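Local coordinates for intergenic-region protein (Escherichia coli CFT073, PDB 2WJ9), which probably protects incoming mobile DNA by inhibiting the restriction enzymes of the host, at residues W80-G91 and W117-R127; T97-M105 and H159-A167. All coordinates share one frame; numbering follows the deposited sequence.

How the contacts relate
Both contacts join a beta-hairpin to a helix, but in different parts of the fold. Contact 1 lies toward the periphery, where the C-terminal end of helix 73-84 and its disulfide-closed loop meet the hairpin of strands 117-121 and 126-130. Contact 2 is deeper, its centre about 7 Å from the centre of the chain, with the turn between strands 93-98 and 103-107 resting on helix 154-168. Backbone bonds, a salt bridge and a sulfur-aromatic cluster carry contact 1; contact 2 relies on aliphatic and aromatic packing and one asparagine amide, and bridging waters occur in both. Their centres are about 21 Å apart and they do not touch, although helix 132-151 meets side chains of both.

Contact 1: residues W80-G91 and W117-R127. With SO4 (sulfate ion), chain H.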
loop_
_atom_site.group_PDB
_atom_site.type_symbol
_atom_site.label_atom_id
_atom_site.label_comp_id
_atom_site.label_asym_id
_atom_site.label_seq_id
_atom_site.Cartn_x
_atom_site.Cartn_y
_atom_site.Cartn_z
ATOM N N TRP B 80 4.081 -11.287 -18.359
ATOM C CA TRP B 80 5.216 -10.527 -17.812
ATOM C C TRP B 80 6.438 -11.429 -17.567
ATOM O O TRP B 80 7.567 -11.039 -17.859
ATOM C CB TRP B 80 4.832 -9.758 -16.538
ATOM C CG TRP B 80 4.135 -8.463 -16.825
ATOM C CD1 TRP B 80 2.812 -8.191 -16.659
ATOM C CD2 TRP B 80 4.723 -7.273 -17.373
ATOM N NE1 TRP B 80 2.539 -6.898 -17.047
ATOM C CE2 TRP B 80 3.693 -6.314 -17.493
ATOM C CE3 TRP B 80 6.022 -6.920 -17.752
ATOM C CZ2 TRP B 80 3.921 -5.023 -17.978
ATOM C CZ3 TRP B 80 6.248 -5.634 -18.259
ATOM C CH2 TRP B 80 5.202 -4.704 -18.357
ATOM N N MET B 81 6.208 -12.638 -17.061
ATOM C CA MET B 81 7.304 -13.564 -16.764
ATOM C C MET B 81 8.050 -13.936 -18.060
ATOM O O MET B 81 9.290 -14.016 -18.078
ATOM C CB MET B 81 6.756 -14.798 -16.033
ATOM C CG MET B 81 7.779 -15.674 -15.339
ATOM S SD MET B 81 8.767 -14.854 -14.084
ATOM C CE MET B 81 10.315 -14.689 -14.970
ATOM N N ASP B 82 7.305 -14.127 -19.147
ATOM C CA ASP B 82 7.914 -14.368 -20.463
ATOM C C ASP B 82 8.709 -13.177 -20.992
ATOM O O ASP B 82 9.707 -13.373 -21.677
ATOM C CB ASP B 82 6.865 -14.725 -21.517
ATOM C CG ASP B 82 6.354 -16.145 -21.392
ATOM O OD1 ASP B 82 6.971 -16.971 -20.686
ATOM O OD2 ASP B 82 5.327 -16.434 -22.027
ATOM N N ARG B 83 8.253 -11.959 -20.713
ATOM C CA ARG B 83 9.001 -10.758 -21.118
ATOM C C ARG B 83 10.301 -10.628 -20.333
ATOM O O ARG B 83 11.334 -10.258 -20.892
ATOM C CB ARG B 83 8.187 -9.484 -20.900
ATOM C CG ARG B 83 7.165 -9.206 -21.961
ATOM C CD ARG B 83 6.358 -7.950 -21.635
ATOM N NE ARG B 83 5.070 -8.031 -22.314
ATOM C CZ ARG B 83 3.894 -8.232 -21.729
ATOM N NH1 ARG B 83 3.780 -8.323 -20.405
ATOM N NH2 ARG B 83 2.808 -8.320 -22.489
ATOM N N LEU B 84 10.233 -10.920 -19.035
ATOM C CA LEU B 84 11.369 -10.722 -18.133
ATOM C C LEU B 84 12.431 -11.813 -18.255
ATOM O O LEU B 84 13.617 -11.533 -18.090
ATOM C CB LEU B 84 10.892 -10.623 -16.682
ATOM C CG LEU B 84 9.997 -9.415 -16.374
ATOM C CD1 LEU B 84 9.478 -9.462 -14.931
ATOM C CD2 LEU B 84 10.728 -8.098 -16.672
ATOM N N CYS B 85 12.012 -13.044 -18.541
ATOM C CA CYS B 85 12.927 -14.187 -18.540
ATOM C C CYS B 85 13.923 -14.124 -19.700
ATOM O O CYS B 85 13.528 -13.986 -20.852
ATOM C CB CYS B 85 12.150 -15.503 -18.599
ATOM S SG CYS B 85 13.180 -16.990 -18.402
ATOM N N GLU B 86 15.208 -14.249 -19.376
ATOM C CA GLU B 86 16.292 -14.149 -20.357
ATOM C C GLU B 86 16.385 -15.379 -21.259
ATOM O O GLU B 86 16.504 -15.252 -22.484
ATOM C CB GLU B 86 17.616 -13.925 -19.626
ATOM C CG GLU B 86 18.853 -13.861 -20.509
ATOM C CD GLU B 86 20.061 -13.339 -19.753
ATOM O OE1 GLU B 86 19.978 -12.213 -19.221
ATOM O OE2 GLU B 86 21.086 -14.053 -19.686
ATOM N N ASN B 87 16.353 -16.565 -20.654
ATOM C CA ASN B 87 16.417 -17.821 -21.414
ATOM C C ASN B 87 15.283 -18.762 -21.001
ATOM O O ASN B 87 14.151 -18.565 -21.431
ATOM C CB ASN B 87 17.799 -18.484 -21.280
ATOM C CG ASN B 87 18.845 -17.864 -22.200
ATOM O OD1 ASN B 87 18.580 -17.589 -23.374
ATOM N ND2 ASN B 87 20.051 -17.663 -21.673
ATOM N N TYR B 88 15.566 -19.773 -20.180
ATOM C CA TYR B 88 14.513 -20.685 -19.721
ATOM C C TYR B 88 14.274 -20.535 -18.224
ATOM O O TYR B 88 15.201 -20.653 -17.414
ATOM C CB TYR B 88 14.834 -22.148 -20.055
ATOM C CG TYR B 88 13.720 -23.086 -19.630
ATOM C CD1 TYR B 88 12.505 -23.109 -20.312
ATOM C CD2 TYR B 88 13.866 -23.923 -18.522
ATOM C CE1 TYR B 88 11.469 -23.957 -19.916
ATOM C CE2 TYR B 88 12.836 -24.776 -18.118
ATOM C CZ TYR B 88 11.641 -24.786 -18.821
ATOM O OH TYR B 88 10.614 -25.618 -18.430
ATOM N N CYS B 89 13.021 -20.272 -17.866
ATOM C CA CYS B 89 12.634 -20.136 -16.468
ATOM C C CYS B 89 11.792 -21.356 -16.063
ATOM O O CYS B 89 12.301 -22.260 -15.395
ATOM C CB CYS B 89 11.936 -18.791 -16.240
ATOM S SG CYS B 89 13.091 -17.354 -16.385
ATOM N N GLY B 90 10.537 -21.411 -16.488
ATOM C CA GLY B 90 9.724 -22.614 -16.298
ATOM C C GLY B 90 9.139 -22.730 -14.902
ATOM O O GLY B 90 8.625 -21.752 -14.361
ATOM N N GLY B 91 9.194 -23.930 -14.328
ATOM C CA GLY B 91 8.690 -24.168 -12.971
ATOM C C GLY B 91 7.221 -24.551 -12.844
ATOM O O GLY B 91 6.462 -24.530 -13.816
ATOM N N TRP B 117 17.190 -17.912 -11.535
ATOM C CA TRP B 117 16.829 -17.398 -12.861
ATOM C C TRP B 117 17.435 -16.020 -13.116
ATOM O O TRP B 117 17.562 -15.208 -12.204
ATOM C CB TRP B 117 15.309 -17.281 -13.019
ATOM C CG TRP B 117 14.542 -18.572 -12.994
ATOM C CD1 TRP B 117 15.038 -19.842 -13.100
ATOM C CD2 TRP B 117 13.119 -18.704 -12.890
ATOM N NE1 TRP B 117 14.009 -20.758 -13.049
ATOM C CE2 TRP B 117 12.821 -20.084 -12.920
ATOM C CE3 TRP B 117 12.069 -17.789 -12.759
ATOM C CZ2 TRP B 117 11.511 -20.568 -12.825
ATOM C CZ3 TRP B 117 10.766 -18.270 -12.666
ATOM C CH2 TRP B 117 10.500 -19.645 -12.697
ATOM N N VAL B 118 17.785 -15.756 -14.371
ATOM C CA VAL B 118 18.221 -14.426 -14.793
ATOM C C VAL B 118 17.100 -13.720 -15.550
ATOM O O VAL B 118 16.558 -14.264 -16.518
ATOM C CB VAL B 118 19.456 -14.500 -15.710
ATOM C CG1 VAL B 118 19.901 -13.093 -16.119
ATOM C CG2 VAL B 118 20.589 -15.249 -15.019
ATOM N N LEU B 119 16.754 -12.517 -15.093
ATOM C CA LEU B 119 15.701 -11.706 -15.701
ATOM C C LEU B 119 16.298 -10.437 -16.298
ATOM O O LEU B 119 17.332 -9.955 -15.832
ATOM C CB LEU B 119 14.641 -11.329 -14.659
ATOM C CG LEU B 119 13.636 -12.415 -14.256
ATOM C CD1 LEU B 119 14.315 -13.599 -13.601
ATOM C CD2 LEU B 119 12.573 -11.829 -13.330
ATOM N N PHE B 120 15.642 -9.909 -17.330
ATOM C CA PHE B 120 16.031 -8.640 -17.951
ATOM C C PHE B 120 14.793 -7.826 -18.320
ATOM O O PHE B 120 13.914 -8.313 -19.031
ATOM C CB PHE B 120 16.880 -8.873 -19.202
ATOM C CG PHE B 120 17.184 -7.609 -19.974
ATOM C CD1 PHE B 120 18.082 -6.673 -19.475
ATOM C CD2 PHE B 120 16.554 -7.347 -21.185
ATOM C CE1 PHE B 120 18.365 -5.500 -20.181
ATOM C CE2 PHE B 120 16.827 -6.177 -21.894
ATOM C CZ PHE B 120 17.733 -5.253 -21.388
ATOM N N ASN B 121 14.739 -6.591 -17.831
ATOM C CA ASN B 121 13.657 -5.662 -18.146
ATOM C C ASN B 121 14.142 -4.601 -19.141
ATOM O O ASN B 121 14.963 -3.751 -18.803
ATOM C CB ASN B 121 13.150 -4.999 -16.865
ATOM C CG ASN B 121 11.897 -4.149 -17.085
ATOM O OD1 ASN B 121 11.463 -3.927 -18.214
ATOM N ND2 ASN B 121 11.319 -3.671 -15.994
ATOM N N ALA B 122 13.613 -4.655 -20.359
ATOM C CA ALA B 122 13.952 -3.679 -21.400
ATOM C C ALA B 122 13.483 -2.243 -21.110
ATOM O O ALA B 122 14.075 -1.292 -21.630
ATOM C CB ALA B 122 13.419 -4.147 -22.763
ATOM N N MET B 123 12.440 -2.079 -20.301
ATOM C CA MET B 123 11.945 -0.736 -19.978
ATOM C C MET B 123 12.949 0.063 -19.142
ATOM O O MET B 123 13.050 1.282 -19.302
ATOM C CB MET B 123 10.583 -0.794 -19.279
ATOM C CG MET B 123 9.443 -1.215 -20.202
ATOM S SD MET B 123 7.830 -1.314 -19.398
ATOM C CE MET B 123 7.519 0.398 -18.977
ATOM N N ASN B 124 13.699 -0.616 -18.272
ATOM C CA ASN B 124 14.757 0.059 -17.476
ATOM C C ASN B 124 16.210 -0.374 -17.759
ATOM O O ASN B 124 17.141 0.219 -17.217
ATOM C CB ASN B 124 14.455 -0.011 -15.967
ATOM C CG ASN B 124 14.431 -1.435 -15.418
ATOM O OD1 ASN B 124 15.064 -2.340 -15.952
ATOM N ND2 ASN B 124 13.706 -1.624 -14.320
ATOM N N GLY B 125 16.402 -1.396 -18.591
ATOM C CA GLY B 125 17.744 -1.836 -18.998
ATOM C C GLY B 125 18.523 -2.675 -17.993
ATOM O O GLY B 125 19.719 -2.915 -18.182
ATOM N N ASN B 126 17.846 -3.147 -16.946
ATOM C CA ASN B 126 18.492 -3.869 -15.838
ATOM C C ASN B 126 18.404 -5.391 -15.955
ATOM O O ASN B 126 17.364 -5.930 -16.324
ATOM C CB ASN B 126 17.865 -3.455 -14.503
ATOM C CG ASN B 126 18.122 -2.000 -14.151
ATOM O OD1 ASN B 126 19.072 -1.384 -14.642
ATOM N ND2 ASN B 126 17.277 -1.444 -13.290
ATOM N N ARG B 127 19.514 -6.065 -15.649
ATOM C CA ARG B 127 19.535 -7.519 -15.461
ATOM C C ARG B 127 19.573 -7.809 -13.960
ATOM O O ARG B 127 20.133 -7.033 -13.189
ATOM C CB ARG B 127 20.743 -8.171 -16.144
ATOM C CG ARG B 127 20.704 -8.164 -17.669
ATOM C CD ARG B 127 21.682 -9.178 -18.275
ATOM N NE ARG B 127 21.987 -8.910 -19.683
ATOM C CZ ARG B 127 21.168 -9.146 -20.713
ATOM N NH1 ARG B 127 19.952 -9.651 -20.527
ATOM N NH2 ARG B 127 21.568 -8.866 -21.949
HETATM S S SO4 H . -0.379 -6.709 -20.934
HETATM O O1 SO4 H . 0.752 -5.908 -20.458
HETATM O O2 SO4 H . 0.081 -7.639 -21.961
HETATM O O3 SO4 H . -0.891 -7.412 -19.744
HETATM O O4 SO4 H . -1.383 -5.818 -21.536
HETATM O O HOH W 1 11.992 -7.227 -20.969
HETATM O O HOH W 2 14.152 -10.422 -21.198
#
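The carbonyl oxygen of L84 accepts the backbone N-H of F120 at 2.7 Å in a nearly straight bond, 167° at the hydrogen, and the CA-H of L119 lies against the same oxygen. With E86 N bonded to V118 O at 3.2 Å, it forms a single antiparallel beta bridge, C85 and L119 being its non-hydrogen-bonded pair, that ties the end of helix 73-84 to the first strand of the hairpin 117-121/126-130. The helix has just ended, so L84 O is available to the strand. A water donates to both R83 O and F120 O and accepts A122 N.

Beyond the bridge, the C85-C89 disulfide closes the loop on the broad indole of W117. C89 CB sits squarely over the six-membered ring, 3.5 Å from its centroid, while C89 SG lies obliquely near the five-membered ring. The flexible thioether of M81 comes from another direction, its CE 4.0 Å from L119 CD2, and L84 CB packs on the same leucine methyl.

E86 has CG anti to its backbone N (chi1 177°), which lays the chain alongside V118 and carries OE1 to R127 NH1, a 2.9 Å salt bridge with carboxylate and guanidinium planes 79° apart. Back on the helix, R83 NH1 rests 3.3 Å above the centre of the W80 ring, and R83 NH2 donates at 2.9 Å to O2 of a sulfate, probably from the crystallisation liquor, which R76 also binds through its NH1.

Contact 2: residues T97-M105 and H159-A167; sequences TLNNGGAFM and HYYRLRDYA
L98 and Y166 meet methyl to ring face: L98 CD2 stands over the tyrosine in a CH-pi contact, 3.6 Å from the ring centroid and 22° off its normal. They join a beta-hairpin, whose type I turn runs from L98 to G101, to helix 154-168. Y166 has CG anti to its backbone N (chi1 -175°), which swings the ring toward the hairpin; there F104 meets it obliquely, with planes 33° apart and F104 CZ 3.9 Å from Y166 CE2. L163 fills the angle between L98 and F104. It crosses both at about a right angle, its CD1 3.7 Å from F104 CD2, so branched and flat side chains interlock in a buried apolar patch.

At the turn, N100 and R162 run alongside one another, their side chains pointing opposite ways. N100 ND2 donates to R162 O at 3.1 Å, with that oxygen in the amide plane, and gives a second bond to a water that donates to D165 OD2. N100 OD1 accepts G102 N from above its carbonyl plane, an Asx turn, so both ends of the amide are fixed; asparagine suits the place because it can donate and accept at once. The extended R162 chain brings its guanidinium flat beneath N100 O, 3.0 Å from the plane, while NH1 bonds to S35 O and to a water. D165 is also bridged to R164 of the second subunit, so the helix face beside this contact belongs to the dimer interface.

G101 and G102 let the chain come close to the helix without side chains in the way. Beside them, H159 NE2 is bonded to H63 O, and a water accepts A103 N at 3.0 Å, donates to H159 O at 2.8 Å and lies in the plane of the H159 ring beside ND1.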
loop_
_atom_site.group_PDB
_atom_site.type_symbol
_atom_site.label_atom_id
_atom_site.label_comp_id
_atom_site.label_asym_id
_atom_site.label_seq_id
_atom_site.Cartn_x
_atom_site.Cartn_y
_atom_site.Cartn_z
ATOM N N THR B 97 -1.561 -16.587 -0.281
ATOM C CA THR B 97 -2.173 -15.454 0.427
ATOM C C THR B 97 -1.176 -14.825 1.411
ATOM O O THR B 97 -0.269 -15.507 1.894
ATOM C CB THR B 97 -3.469 -15.868 1.189
ATOM O OG1 THR B 97 -3.185 -16.854 2.199
ATOM C CG2 THR B 97 -4.511 -16.416 0.212
ATOM N N LEU B 98 -1.359 -13.529 1.686
ATOM C CA LEU B 98 -0.518 -12.777 2.630
ATOM C C LEU B 98 -1.382 -12.370 3.836
ATOM O O LEU B 98 -2.580 -12.150 3.685
ATOM C CB LEU B 98 0.095 -11.535 1.946
ATOM C CG LEU B 98 1.237 -11.742 0.919
ATOM C CD1 LEU B 98 1.389 -10.521 0.030
ATOM C CD2 LEU B 98 2.563 -12.083 1.598
ATOM N N ASN B 99 -0.772 -12.255 5.011
ATOM C CA ASN B 99 -1.511 -11.895 6.247
ATOM C C ASN B 99 -1.848 -10.396 6.391
ATOM O O ASN B 99 -2.359 -9.965 7.450
ATOM C CB ASN B 99 -0.774 -12.408 7.491
ATOM C CG ASN B 99 0.632 -11.840 7.630
ATOM O OD1 ASN B 99 1.228 -11.389 6.657
ATOM N ND2 ASN B 99 1.171 -11.875 8.843
ATOM N N ASN B 100 -1.533 -9.608 5.361
ATOM C CA ASN B 100 -2.014 -8.226 5.251
ATOM C C ASN B 100 -3.183 -8.074 4.259
ATOM O O ASN B 100 -3.602 -6.959 3.963
ATOM C CB ASN B 100 -0.874 -7.275 4.883
ATOM C CG ASN B 100 -0.281 -7.558 3.501
ATOM O OD1 ASN B 100 -0.646 -8.537 2.833
ATOM N ND2 ASN B 100 0.633 -6.691 3.070
ATOM N N GLY B 101 -3.697 -9.200 3.767
ATOM C CA GLY B 101 -4.778 -9.236 2.776
ATOM C C GLY B 101 -4.329 -9.378 1.327
ATOM O O GLY B 101 -5.153 -9.493 0.426
ATOM N N GLY B 102 -3.021 -9.386 1.104
ATOM C CA GLY B 102 -2.478 -9.540 -0.245
ATOM C C GLY B 102 -2.558 -10.962 -0.755
ATOM O O GLY B 102 -2.939 -11.884 -0.033
ATOM N N ALA B 103 -2.201 -11.147 -2.018
ATOM C CA ALA B 103 -2.209 -12.473 -2.632
ATOM C C ALA B 103 -1.362 -12.429 -3.905
ATOM O O ALA B 103 -1.245 -11.373 -4.546
ATOM C CB ALA B 103 -3.651 -12.920 -2.943
ATOM N N PHE B 104 -0.768 -13.563 -4.257
ATOM C CA PHE B 104 0.095 -13.640 -5.445
ATOM C C PHE B 104 0.296 -15.083 -5.935
ATOM O O PHE B 104 -0.235 -16.036 -5.366
ATOM C CB PHE B 104 1.439 -12.940 -5.182
ATOM C CG PHE B 104 2.313 -13.628 -4.168
ATOM C CD1 PHE B 104 3.355 -14.443 -4.572
ATOM C CD2 PHE B 104 2.103 -13.445 -2.805
ATOM C CE1 PHE B 104 4.179 -15.071 -3.645
ATOM C CE2 PHE B 104 2.926 -14.073 -1.869
ATOM C CZ PHE B 104 3.961 -14.880 -2.286
ATOM N N MET B 105 1.032 -15.243 -7.024
ATOM C CA MET B 105 1.391 -16.573 -7.513
ATOM C C MET B 105 2.880 -16.621 -7.809
ATOM O O MET B 105 3.453 -15.636 -8.271
ATOM C CB MET B 105 0.579 -16.950 -8.761
ATOM C CG MET B 105 0.858 -16.110 -9.996
ATOM S SD MET B 105 -0.216 -16.476 -11.415
ATOM C CE MET B 105 -0.247 -18.249 -11.369
ATOM N N HIS B 159 -3.863 -4.309 -3.804
ATOM C CA HIS B 159 -3.069 -5.522 -4.060
ATOM C C HIS B 159 -1.593 -5.190 -4.361
ATOM O O HIS B 159 -0.683 -5.859 -3.860
ATOM C CB HIS B 159 -3.683 -6.375 -5.185
ATOM C CG HIS B 159 -4.679 -7.388 -4.700
ATOM N ND1 HIS B 159 -4.346 -8.394 -3.817
ATOM C CD2 HIS B 159 -5.996 -7.550 -4.973
ATOM C CE1 HIS B 159 -5.418 -9.121 -3.553
ATOM N NE2 HIS B 159 -6.434 -8.635 -4.247
ATOM N N TYR B 160 -1.353 -4.150 -5.161
ATOM C CA TYR B 160 0.015 -3.714 -5.436
ATOM C C TYR B 160 0.765 -3.288 -4.168
ATOM O O TYR B 160 1.878 -3.758 -3.915
ATOM C CB TYR B 160 0.035 -2.572 -6.456
ATOM C CG TYR B 160 1.438 -2.055 -6.738
ATOM C CD1 TYR B 160 2.357 -2.848 -7.407
ATOM C CD2 TYR B 160 1.850 -0.800 -6.304
ATOM C CE1 TYR B 160 3.649 -2.408 -7.657
ATOM C CE2 TYR B 160 3.153 -0.334 -6.561
ATOM C CZ TYR B 160 4.049 -1.153 -7.237
ATOM O OH TYR B 160 5.346 -0.715 -7.504
ATOM N N TYR B 161 0.157 -2.411 -3.366
ATOM C CA TYR B 161 0.805 -1.938 -2.128
ATOM C C TYR B 161 1.061 -3.105 -1.144
ATOM O O TYR B 161 2.098 -3.169 -0.492
ATOM C CB TYR B 161 -0.013 -0.812 -1.455
ATOM C CG TYR B 161 0.174 0.572 -2.067
ATOM C CD1 TYR B 161 -0.876 1.225 -2.694
ATOM C CD2 TYR B 161 1.401 1.241 -1.994
ATOM C CE1 TYR B 161 -0.713 2.489 -3.257
ATOM C CE2 TYR B 161 1.566 2.510 -2.555
ATOM C CZ TYR B 161 0.507 3.119 -3.190
ATOM O OH TYR B 161 0.645 4.369 -3.753
ATOM N N ARG B 162 0.128 -4.042 -1.066
ATOM C CA ARG B 162 0.253 -5.160 -0.120
ATOM C C ARG B 162 1.388 -6.124 -0.496
ATOM O O ARG B 162 2.180 -6.528 0.358
ATOM C CB ARG B 162 -1.088 -5.878 0.040
ATOM C CG ARG B 162 -2.058 -5.060 0.893
ATOM C CD ARG B 162 -3.456 -5.626 0.920
ATOM N NE ARG B 162 -4.278 -4.908 1.894
ATOM C CZ ARG B 162 -5.586 -5.070 2.053
ATOM N NH1 ARG B 162 -6.262 -5.921 1.288
ATOM N NH2 ARG B 162 -6.216 -4.368 2.987
ATOM N N LEU B 163 1.475 -6.470 -1.772
ATOM C CA LEU B 163 2.594 -7.291 -2.267
ATOM C C LEU B 163 3.934 -6.540 -2.233
ATOM O O LEU B 163 4.977 -7.137 -1.926
ATOM C CB LEU B 163 2.302 -7.818 -3.677
ATOM C CG LEU B 163 3.327 -8.789 -4.284
ATOM C CD1 LEU B 163 3.456 -10.064 -3.444
ATOM C CD2 LEU B 163 2.948 -9.108 -5.741
ATOM N N ARG B 164 3.914 -5.246 -2.560
ATOM C CA ARG B 164 5.104 -4.402 -2.461
ATOM C C ARG B 164 5.705 -4.452 -1.053
ATOM O O ARG B 164 6.912 -4.552 -0.904
ATOM C CB ARG B 164 4.793 -2.952 -2.884
ATOM C CG ARG B 164 5.933 -1.930 -2.734
ATOM C CD ARG B 164 5.449 -0.571 -3.274
ATOM N NE ARG B 164 6.342 0.570 -3.056
ATOM C CZ ARG B 164 6.190 1.525 -2.137
ATOM N NH1 ARG B 164 5.183 1.501 -1.268
ATOM N NH2 ARG B 164 7.063 2.522 -2.083
ATOM N N ASP B 165 4.860 -4.403 -0.017
ATOM C CA ASP B 165 5.360 -4.503 1.368
ATOM C C ASP B 165 6.061 -5.838 1.651
ATOM O O ASP B 165 7.100 -5.865 2.304
ATOM C CB ASP B 165 4.228 -4.312 2.388
ATOM C CG ASP B 165 3.906 -2.856 2.663
ATOM O OD1 ASP B 165 4.516 -1.946 2.050
ATOM O OD2 ASP B 165 3.030 -2.619 3.530
ATOM N N TYR B 166 5.489 -6.933 1.161
ATOM C CA TYR B 166 6.125 -8.253 1.257
ATOM C C TYR B 166 7.491 -8.272 0.549
ATOM O O TYR B 166 8.466 -8.837 1.079
ATOM C CB TYR B 166 5.199 -9.330 0.684
ATOM C CG TYR B 166 5.704 -10.747 0.841
ATOM C CD1 TYR B 166 5.874 -11.315 2.100
ATOM C CD2 TYR B 166 5.985 -11.536 -0.269
ATOM C CE1 TYR B 166 6.324 -12.616 2.245
ATOM C CE2 TYR B 166 6.439 -12.832 -0.130
ATOM C CZ TYR B 166 6.605 -13.373 1.130
ATOM O OH TYR B 166 7.057 -14.671 1.283
ATOM N N ALA B 167 7.560 -7.634 -0.629
ATOM C CA ALA B 167 8.818 -7.507 -1.386
ATOM C C ALA B 167 9.853 -6.691 -0.613
ATOM O O ALA B 167 11.043 -7.027 -0.612
ATOM C CB ALA B 167 8.566 -6.872 -2.750
HETATM O O HOH W 3 1.033 -4.211 4.400
HETATM O O HOH W 4 -5.546 -6.678 -1.423
HETATM O O HOH W 5 -1.568 -8.454 -3.099
#